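Local coordinates for 4-hydroxy-3-methylbut-2-enyl diphosphate reductase (Aquifex aeolicus, PDB 3DNF), which reduces (E)-4-hydroxy-3-methylbut-2-enyl diphosphate to isopentenyl and dimethylallyl diphosphate in the terminal step of the non-mevalonate isoprenoid pathway, using an iron-sulfur cluster, at residues K17-L22 / I92-P97; V34-P39 / T68-S73. All blocks are in the same frame, centred on the assembly; numbering follows the deposited sequence.

Contact 1: K17-L22 / I92-P97; sequences KRAVKL and IDATCP. With F3S (Fe3-s4 cluster), chain E.
Ala19 and Leu22 of helix 14-26 rest on Ala94, just where the edge strand 90-93 of a parallel open alpha/beta domain runs into the loop that delivers Cys96 to the iron-sulfur cluster. Small side chains bring the backbones close: Ala19 CB meets Ala94 CB at 3.8 Å, and from one turn further along the helix Leu22 CD1 reaches the same methyl at 3.7 Å. Next to this apolar patch, Arg18 stretches out over the loop. Its CG stands anti to the backbone N (chi1 170°) and the chain stays extended as far as NE, beside the Pro97 ring. Pro97 lies over one face of the guanidinium, displaced toward the rim, with CD 3.8 Å from Arg18 NH1; Leu22 CD1 sits over the centre of the opposite face, and the flat group is thus sandwiched between two apolar contacts. At its edge, in plane, an ordered water accepts from Arg18 NH1 (2.7 Å) and donates to Ala94 O (2.8 Å), bridging helix and loop. The loop is also braced from within. Asp93 OD1 accepts from Thr95 N (3.0 Å), forming an Asx turn, and from Thr95 OG1 (2.6 Å), which meets the syn lone pair, whereas the backbone N comes from above the carboxylate plane. Beyond this turn Cys96 is the N-cap of helix 97-111, its sulfur capping a backbone N there. With SG anti to its own backbone N (chi1 -176°), Cys96 SG binds the iron atom FE3 of the Fe3-S4 cluster at 2.2 Å.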
ATOM      1  N   LYS B  17     -19.636 -24.088   2.720  1.00 31.99           N
ATOM      2  CA  LYS B  17     -19.860 -25.384   3.337  1.00 32.40           C
ATOM      3  C   LYS B  17     -20.659 -25.187   4.627  1.00 31.35           C
ATOM      4  O   LYS B  17     -21.639 -25.870   4.852  1.00 31.21           O
ATOM      5  CB  LYS B  17     -18.516 -26.044   3.686  1.00 33.01           C
ATOM      6  CG  LYS B  17     -17.884 -26.857   2.610  1.00 36.77           C
ATOM      7  CD  LYS B  17     -16.750 -27.674   3.217  1.00 41.38           C
ATOM      8  CE  LYS B  17     -16.581 -29.014   2.510  1.00 45.83           C
ATOM      9  NZ  LYS B  17     -15.306 -29.083   1.753  1.00 47.28           N
ATOM     10  N   ARG B  18     -20.227 -24.239   5.443  1.00 30.80           N
ATOM     11  CA  ARG B  18     -20.869 -23.916   6.725  1.00 30.73           C
ATOM     12  C   ARG B  18     -22.312 -23.423   6.503  1.00 30.49           C
ATOM     13  O   ARG B  18     -23.236 -23.882   7.202  1.00 30.31           O
ATOM     14  CB  ARG B  18     -20.045 -22.846   7.449  1.00 31.69           C
ATOM     15  CG  ARG B  18     -20.702 -22.253   8.665  1.00 32.94           C
ATOM     16  CD  ARG B  18     -19.733 -21.321   9.377  1.00 37.21           C
ATOM     17  NE  ARG B  18     -20.346 -20.765  10.586  1.00 39.16           N
ATOM     18  CZ  ARG B  18     -21.117 -19.679  10.621  1.00 37.57           C
ATOM     19  NH1 ARG B  18     -21.413 -19.023   9.506  1.00 38.23           N
ATOM     20  NH2 ARG B  18     -21.588 -19.265  11.798  1.00 39.25           N
ATOM     21  N   ALA B  19     -22.509 -22.518   5.534  1.00 29.49           N
ATOM     22  CA  ALA B  19     -23.874 -22.018   5.207  1.00 30.48           C
ATOM     23  C   ALA B  19     -24.820 -23.163   4.808  1.00 30.61           C
ATOM     24  O   ALA B  19     -25.978 -23.217   5.271  1.00 30.00           O
ATOM     25  CB  ALA B  19     -23.833 -20.943   4.144  1.00 31.18           C
ATOM     26  N   VAL B  20     -24.317 -24.072   3.959  1.00 30.59           N
ATOM     27  CA  VAL B  20     -25.116 -25.234   3.479  1.00 31.24           C
ATOM     28  C   VAL B  20     -25.548 -26.103   4.655  1.00 31.26           C
ATOM     29  O   VAL B  20     -26.723 -26.497   4.733  1.00 29.85           O
ATOM     30  CB  VAL B  20     -24.395 -26.018   2.355  1.00 32.30           C
ATOM     31  CG1 VAL B  20     -25.062 -27.350   2.048  1.00 32.58           C
ATOM     32  CG2 VAL B  20     -24.378 -25.184   1.115  1.00 31.50           C
ATOM     33  N   LYS B  21     -24.593 -26.355   5.542  1.00 30.28           N
ATOM     34  CA  LYS B  21     -24.822 -27.201   6.704  0.50 30.15           C
ATOM     35  C   LYS B  21     -25.794 -26.531   7.673  1.00 29.76           C
ATOM     36  O   LYS B  21     -26.690 -27.186   8.189  1.00 29.71           O
ATOM     37  CB  LYS B  21     -23.507 -27.592   7.392  0.50 30.42           C
ATOM     38  CG  LYS B  21     -23.690 -28.770   8.342  0.50 31.36           C
ATOM     39  CD  LYS B  21     -22.499 -29.712   8.347  0.50 33.69           C
ATOM     40  CE  LYS B  21     -22.873 -31.064   8.978  0.50 35.59           C
ATOM     41  NZ  LYS B  21     -23.929 -31.793   8.210  0.50 37.26           N
ATOM     42  N   LEU B  22     -25.675 -25.215   7.872  1.00 29.24           N
ATOM     43  CA  LEU B  22     -26.622 -24.495   8.723  1.00 29.18           C
ATOM     44  C   LEU B  22     -28.023 -24.553   8.131  1.00 29.72           C
ATOM     45  O   LEU B  22     -29.015 -24.645   8.840  1.00 29.48           O
ATOM     46  CB  LEU B  22     -26.206 -23.012   8.876  1.00 28.48           C
ATOM     47  CG  LEU B  22     -24.983 -22.771   9.776  1.00 29.77           C
ATOM     48  CD1 LEU B  22     -24.601 -21.315   9.764  1.00 32.61           C
ATOM     49  CD2 LEU B  22     -25.213 -23.227  11.238  1.00 34.66           C
ATOM     50  N   ILE B  92     -31.733 -17.259  10.616  1.00 34.20           N
ATOM     51  CA  ILE B  92     -30.467 -17.972  10.770  1.00 34.33           C
ATOM     52  C   ILE B  92     -29.355 -17.223  10.039  1.00 31.99           C
ATOM     53  O   ILE B  92     -29.388 -17.078   8.816  1.00 32.91           O
ATOM     54  CB  ILE B  92     -30.543 -19.399  10.205  1.00 33.66           C
ATOM     55  CG1 ILE B  92     -31.856 -20.118  10.622  1.00 36.92           C
ATOM     56  CG2 ILE B  92     -29.251 -20.204  10.515  1.00 34.63           C
ATOM     57  CD1 ILE B  92     -31.790 -21.059  11.767  1.00 37.79           C
ATOM     58  N   ASP B  93     -28.354 -16.801  10.794  1.00 32.54           N
ATOM     59  CA  ASP B  93     -27.296 -16.003  10.192  1.00 33.17           C
ATOM     60  C   ASP B  93     -26.178 -16.922   9.744  1.00 32.90           C
ATOM     61  O   ASP B  93     -25.368 -17.324  10.572  1.00 33.70           O
ATOM     62  CB  ASP B  93     -26.735 -14.959  11.147  1.00 32.96           C
ATOM     63  CG  ASP B  93     -25.734 -14.026  10.463  1.00 33.05           C
ATOM     64  OD1 ASP B  93     -25.589 -14.133   9.223  1.00 34.34           O
ATOM     65  OD2 ASP B  93     -25.201 -13.128  11.143  1.00 34.50           O
ATOM     66  N   ALA B  94     -26.080 -17.155   8.430  1.00 33.18           N
ATOM     67  CA  ALA B  94     -25.021 -17.986   7.885  1.00 33.00           C
ATOM     68  C   ALA B  94     -23.956 -17.142   7.151  1.00 33.20           C
ATOM     69  O   ALA B  94     -23.195 -17.662   6.353  1.00 34.56           O
ATOM     70  CB  ALA B  94     -25.578 -19.076   6.964  1.00 30.75           C
ATOM     71  N   THR B  95     -23.915 -15.837   7.420  1.00 33.14           N
ATOM     72  CA  THR B  95     -22.792 -15.019   6.968  1.00 32.24           C
ATOM     73  C   THR B  95     -21.449 -15.674   7.311  1.00 31.35           C
ATOM     74  O   THR B  95     -21.227 -16.097   8.436  1.00 32.26           O
ATOM     75  CB  THR B  95     -22.831 -13.623   7.650  1.00 32.92           C
ATOM     76  OG1 THR B  95     -24.107 -13.053   7.420  1.00 32.31           O
ATOM     77  CG2 THR B  95     -21.748 -12.699   7.036  1.00 34.35           C
ATOM     78  N   CYS B  96     -20.548 -15.761   6.332  1.00 31.02           N
ATOM     79  CA  CYS B  96     -19.209 -16.334   6.598  1.00 32.34           C
ATOM     80  C   CYS B  96     -18.508 -15.561   7.736  1.00 32.77           C
ATOM     81  O   CYS B  96     -18.562 -14.312   7.733  1.00 32.37           O
ATOM     82  CB  CYS B  96     -18.348 -16.308   5.318  1.00 31.24           C
ATOM     83  SG  CYS B  96     -16.732 -17.107   5.525  1.00 33.32           S
ATOM     84  N   PRO B  97     -17.881 -16.273   8.709  1.00 34.15           N
ATOM     85  CA  PRO B  97     -17.075 -15.644   9.778  1.00 35.01           C
ATOM     86  C   PRO B  97     -16.058 -14.654   9.191  1.00 34.97           C
ATOM     87  O   PRO B  97     -15.807 -13.611   9.791  1.00 35.37           O
ATOM     88  CB  PRO B  97     -16.390 -16.843  10.440  1.00 35.36           C
ATOM     89  CG  PRO B  97     -17.425 -17.938  10.265  1.00 36.76           C
ATOM     90  CD  PRO B  97     -17.862 -17.752   8.854  1.00 33.91           C
TER
HETATM   91 FE1  F3S E3302     -13.676 -17.223   2.005  1.00 28.55          FE
HETATM   92 FE3  F3S E3302     -15.926 -17.200   3.516  1.00 24.46          FE
HETATM   93 FE4  F3S E3302     -15.676 -18.451   1.407  1.00 33.47          FE
HETATM   94  S1  F3S E3302     -14.709 -15.399   2.842  1.00 25.24           S
HETATM   95  S2  F3S E3302     -14.216 -17.906  -0.106  1.00 37.10           S
HETATM   96  S3  F3S E3302     -14.543 -18.982   3.177  1.00 27.28           S
HETATM   97  S4  F3S E3302     -17.635 -17.793   2.098  1.00 27.71           S
HETATM   98  O   HOH W   1     -20.966 -19.340   6.826  1.00 17.17           O

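Contact 2: V34-P39 / T68-S73; sequences VYTLGP and TVIIRS
Val34 and Ile70 cross on one face of the two central strands of the four-stranded parallel sheet of an open alpha/beta domain, Val34 CG1 against Ile70 CD1 at 3.6 Å, while Val34 and Thr68 lie side by side, pointing the same way. On the other face are Tyr35 and Val69. Three backbone bonds set the register: Tyr35 N to Thr68 O (2.9 Å), Ile70 N to Tyr35 O (2.8 Å) and Leu37 N to Ile70 O (2.9 Å). In the conformers described, the Leu37 side chain crosses that of Val69, CD2 to CB at 4.0 Å, and lies beside that of Ile71, pointing the same way, with CD1 against CG1. Thr36 OG1 donates to Gly38 O at 2.7 Å, bracing the turn in which Gly38 takes a positive phi of 82°. In the conformer described, Arg72 bends at chi3 (-64°), turning NE back toward this loop. Leu37 O lies above one guanidinium face, offset toward the rim, and NH1 donates to Pro39 O (2.7 Å). Arg72 NH2 also bonds to His74, a predicted substrate-binding residue. Strand 34-36 is flanked by strand 55-57 and strand 68-71 by strand 90-93, with helix 14-26 packed over Val34 and Ile70, and Phe63 against Leu37 and Val69.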
ATOM      1  N   VAL B  34     -38.801 -23.344   5.416  1.00 29.70           N
ATOM      2  CA  VAL B  34     -37.376 -22.898   5.398  1.00 28.96           C
ATOM      3  C   VAL B  34     -36.942 -22.314   4.050  1.00 28.77           C
ATOM      4  O   VAL B  34     -36.991 -22.986   2.998  1.00 28.79           O
ATOM      5  CB  VAL B  34     -36.394 -24.052   5.816  1.00 29.73           C
ATOM      6  CG1 VAL B  34     -34.930 -23.531   5.776  1.00 29.68           C
ATOM      7  CG2 VAL B  34     -36.776 -24.619   7.225  1.00 32.94           C
ATOM      8  N   TYR B  35     -36.440 -21.072   4.121  1.00 28.38           N
ATOM      9  CA  TYR B  35     -35.958 -20.372   2.918  1.00 28.01           C
ATOM     10  C   TYR B  35     -34.525 -19.942   3.157  1.00 29.00           C
ATOM     11  O   TYR B  35     -34.136 -19.599   4.271  1.00 28.08           O
ATOM     12  CB  TYR B  35     -36.729 -19.092   2.692  1.00 27.38           C
ATOM     13  CG  TYR B  35     -38.169 -19.258   2.322  1.00 29.15           C
ATOM     14  CD1 TYR B  35     -38.554 -19.290   1.007  1.00 29.01           C
ATOM     15  CD2 TYR B  35     -39.149 -19.325   3.321  1.00 26.46           C
ATOM     16  CE1 TYR B  35     -39.908 -19.402   0.647  1.00 29.14           C
ATOM     17  CE2 TYR B  35     -40.470 -19.447   2.987  1.00 25.10           C
ATOM     18  CZ  TYR B  35     -40.860 -19.483   1.664  1.00 29.62           C
ATOM     19  OH  TYR B  35     -42.180 -19.579   1.297  1.00 31.81           O
ATOM     20  N   THR B  36     -33.767 -19.928   2.052  1.00 28.41           N
ATOM     21  CA  THR B  36     -32.526 -19.179   1.990  1.00 30.21           C
ATOM     22  C   THR B  36     -32.928 -17.871   1.349  1.00 29.88           C
ATOM     23  O   THR B  36     -33.908 -17.778   0.579  1.00 28.93           O
ATOM     24  CB  THR B  36     -31.397 -19.930   1.156  1.00 28.92           C
ATOM     25  OG1 THR B  36     -31.833 -20.188  -0.185  1.00 33.67           O
ATOM     26  CG2 THR B  36     -30.966 -21.248   1.856  1.00 29.85           C
ATOM     27  N   LEU B  37     -32.240 -16.822   1.749  1.00 32.69           N
ATOM     28  CA  LEU B  37     -32.529 -15.514   1.177  0.50 33.15           C
ATOM     29  C   LEU B  37     -31.818 -15.391  -0.166  1.00 33.40           C
ATOM     30  O   LEU B  37     -30.641 -14.985  -0.224  1.00 34.34           O
ATOM     31  CB  LEU B  37     -32.059 -14.425   2.132  0.50 33.97           C
ATOM     32  CG  LEU B  37     -32.880 -14.150   3.375  0.50 35.01           C
ATOM     33  CD1 LEU B  37     -32.144 -13.078   4.213  0.50 35.69           C
ATOM     34  CD2 LEU B  37     -34.278 -13.662   2.961  0.50 35.71           C
ATOM     35  N   GLY B  38     -32.531 -15.758  -1.216  1.00 33.12           N
ATOM     36  CA  GLY B  38     -31.989 -15.960  -2.566  1.00 33.34           C
ATOM     37  C   GLY B  38     -31.368 -17.360  -2.623  1.00 34.28           C
ATOM     38  O   GLY B  38     -31.227 -18.017  -1.583  1.00 32.33           O
ATOM     39  N   PRO B  39     -30.959 -17.807  -3.814  1.00 33.14           N
ATOM     40  CA  PRO B  39     -30.324 -19.135  -3.940  1.00 34.59           C
ATOM     41  C   PRO B  39     -29.004 -19.163  -3.174  1.00 34.62           C
ATOM     42  O   PRO B  39     -28.223 -18.206  -3.214  1.00 35.10           O
ATOM     43  CB  PRO B  39     -30.089 -19.265  -5.439  1.00 34.68           C
ATOM     44  CG  PRO B  39     -29.949 -17.867  -5.897  1.00 35.75           C
ATOM     45  CD  PRO B  39     -30.983 -17.114  -5.114  1.00 34.64           C
ATOM     46  N   THR B  68     -38.618 -19.670   8.443  1.00 28.60           N
ATOM     47  CA  THR B  68     -37.178 -19.530   8.738  1.00 28.47           C
ATOM     48  C   THR B  68     -36.538 -18.910   7.502  1.00 28.29           C
ATOM     49  O   THR B  68     -36.861 -19.286   6.375  1.00 30.09           O
ATOM     50  CB  THR B  68     -36.518 -20.900   9.005  1.00 28.60           C
ATOM     51  OG1 THR B  68     -37.014 -21.417  10.238  1.00 30.14           O
ATOM     52  CG2 THR B  68     -34.953 -20.771   9.102  1.00 28.63           C
ATOM     53  N   VAL B  69     -35.703 -17.886   7.705  1.00 29.95           N
ATOM     54  CA  VAL B  69     -34.906 -17.388   6.578  0.60 27.87           C
ATOM     55  C   VAL B  69     -33.427 -17.454   6.934  1.00 29.30           C
ATOM     56  O   VAL B  69     -33.009 -17.150   8.054  1.00 29.59           O
ATOM     57  CB  VAL B  69     -35.286 -15.942   6.131  0.60 28.03           C
ATOM     58  CG1 VAL B  69     -36.676 -15.916   5.463  0.60 26.55           C
ATOM     59  CG2 VAL B  69     -35.217 -15.050   7.327  0.60 27.17           C
ATOM     60  N   ILE B  70     -32.646 -17.938   5.961  1.00 28.99           N
ATOM     61  CA  ILE B  70     -31.187 -18.111   6.106  1.00 30.08           C
ATOM     62  C   ILE B  70     -30.412 -17.046   5.337  1.00 30.62           C
ATOM     63  O   ILE B  70     -30.509 -16.928   4.082  1.00 30.84           O
ATOM     64  CB  ILE B  70     -30.739 -19.537   5.715  1.00 30.27           C
ATOM     65  CG1 ILE B  70     -31.512 -20.578   6.572  1.00 31.06           C
ATOM     66  CG2 ILE B  70     -29.205 -19.706   5.890  1.00 30.92           C
ATOM     67  CD1 ILE B  70     -31.782 -21.861   5.832  1.00 36.67           C
ATOM     68  N   ILE B  71     -29.670 -16.244   6.089  1.00 32.66           N
ATOM     69  CA  ILE B  71     -28.816 -15.181   5.464  1.00 33.17           C
ATOM     70  C   ILE B  71     -27.639 -15.893   4.776  1.00 31.90           C
ATOM     71  O   ILE B  71     -27.003 -16.725   5.407  1.00 32.58           O
ATOM     72  CB  ILE B  71     -28.302 -14.209   6.519  1.00 33.46           C
ATOM     73  CG1 ILE B  71     -29.505 -13.500   7.203  1.00 33.78           C
ATOM     74  CG2 ILE B  71     -27.255 -13.183   5.887  1.00 34.14           C
ATOM     75  CD1 ILE B  71     -29.121 -12.510   8.298  1.00 35.39           C
ATOM     76  N   ARG B  72     -27.347 -15.535   3.515  1.00 32.84           N
ATOM     77  CA  ARG B  72     -26.301 -16.222   2.788  0.70 33.56           C
ATOM     78  C   ARG B  72     -24.918 -15.821   3.291  1.00 33.50           C
ATOM     79  O   ARG B  72     -24.774 -14.849   4.063  1.00 34.06           O
ATOM     80  CB  ARG B  72     -26.419 -15.981   1.277  0.70 33.18           C
ATOM     81  CG  ARG B  72     -27.774 -16.445   0.669  0.70 36.51           C
ATOM     82  CD  ARG B  72     -27.740 -16.368  -0.829  0.70 38.66           C
ATOM     83  NE  ARG B  72     -27.582 -15.003  -1.344  0.70 43.03           N
ATOM     84  CZ  ARG B  72     -27.901 -14.635  -2.582  0.70 42.90           C
ATOM     85  NH1 ARG B  72     -28.448 -15.496  -3.418  0.70 40.01           N
ATOM     86  NH2 ARG B  72     -27.715 -13.377  -2.973  0.70 47.93           N
ATOM     87  N   SER B  73     -23.921 -16.591   2.857  1.00 32.93           N
ATOM     88  CA  SER B  73     -22.542 -16.439   3.314  1.00 32.53           C
ATOM     89  C   SER B  73     -21.992 -15.014   3.106  1.00 33.55           C
ATOM     90  O   SER B  73     -21.070 -14.619   3.818  1.00 34.24           O
ATOM     91  CB  SER B  73     -21.632 -17.464   2.649  1.00 32.81           C
ATOM     92  OG  SER B  73     -21.582 -17.192   1.245  1.00 33.69           O
TER
HETATM   93  O   HOH W   2     -28.704 -13.475   1.930  1.00 27.15           O

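Overall arrangement
Both contacts belong to the same four-stranded parallel sheet and its covering helix 14-26. Contact 2 is the buried one: it joins the two central strands, and regular backbone bonding flanked by aliphatic side chains dominates it until the polar arginine at the strand ends. Contact 1, partly buried, lies at the edge strand, where helix meets loop through methyl packing, a sandwiched guanidinium and a bridging water. The two touch directly: Ile92 N lies 2.9 Å from Val69 O, and Cys96 N 2.8 Å from Ser73 O, both probable hydrogen bonds; the first joins strand 90-93 to strand 68-71, the second ties the loop carrying the cluster ligand to Ser73.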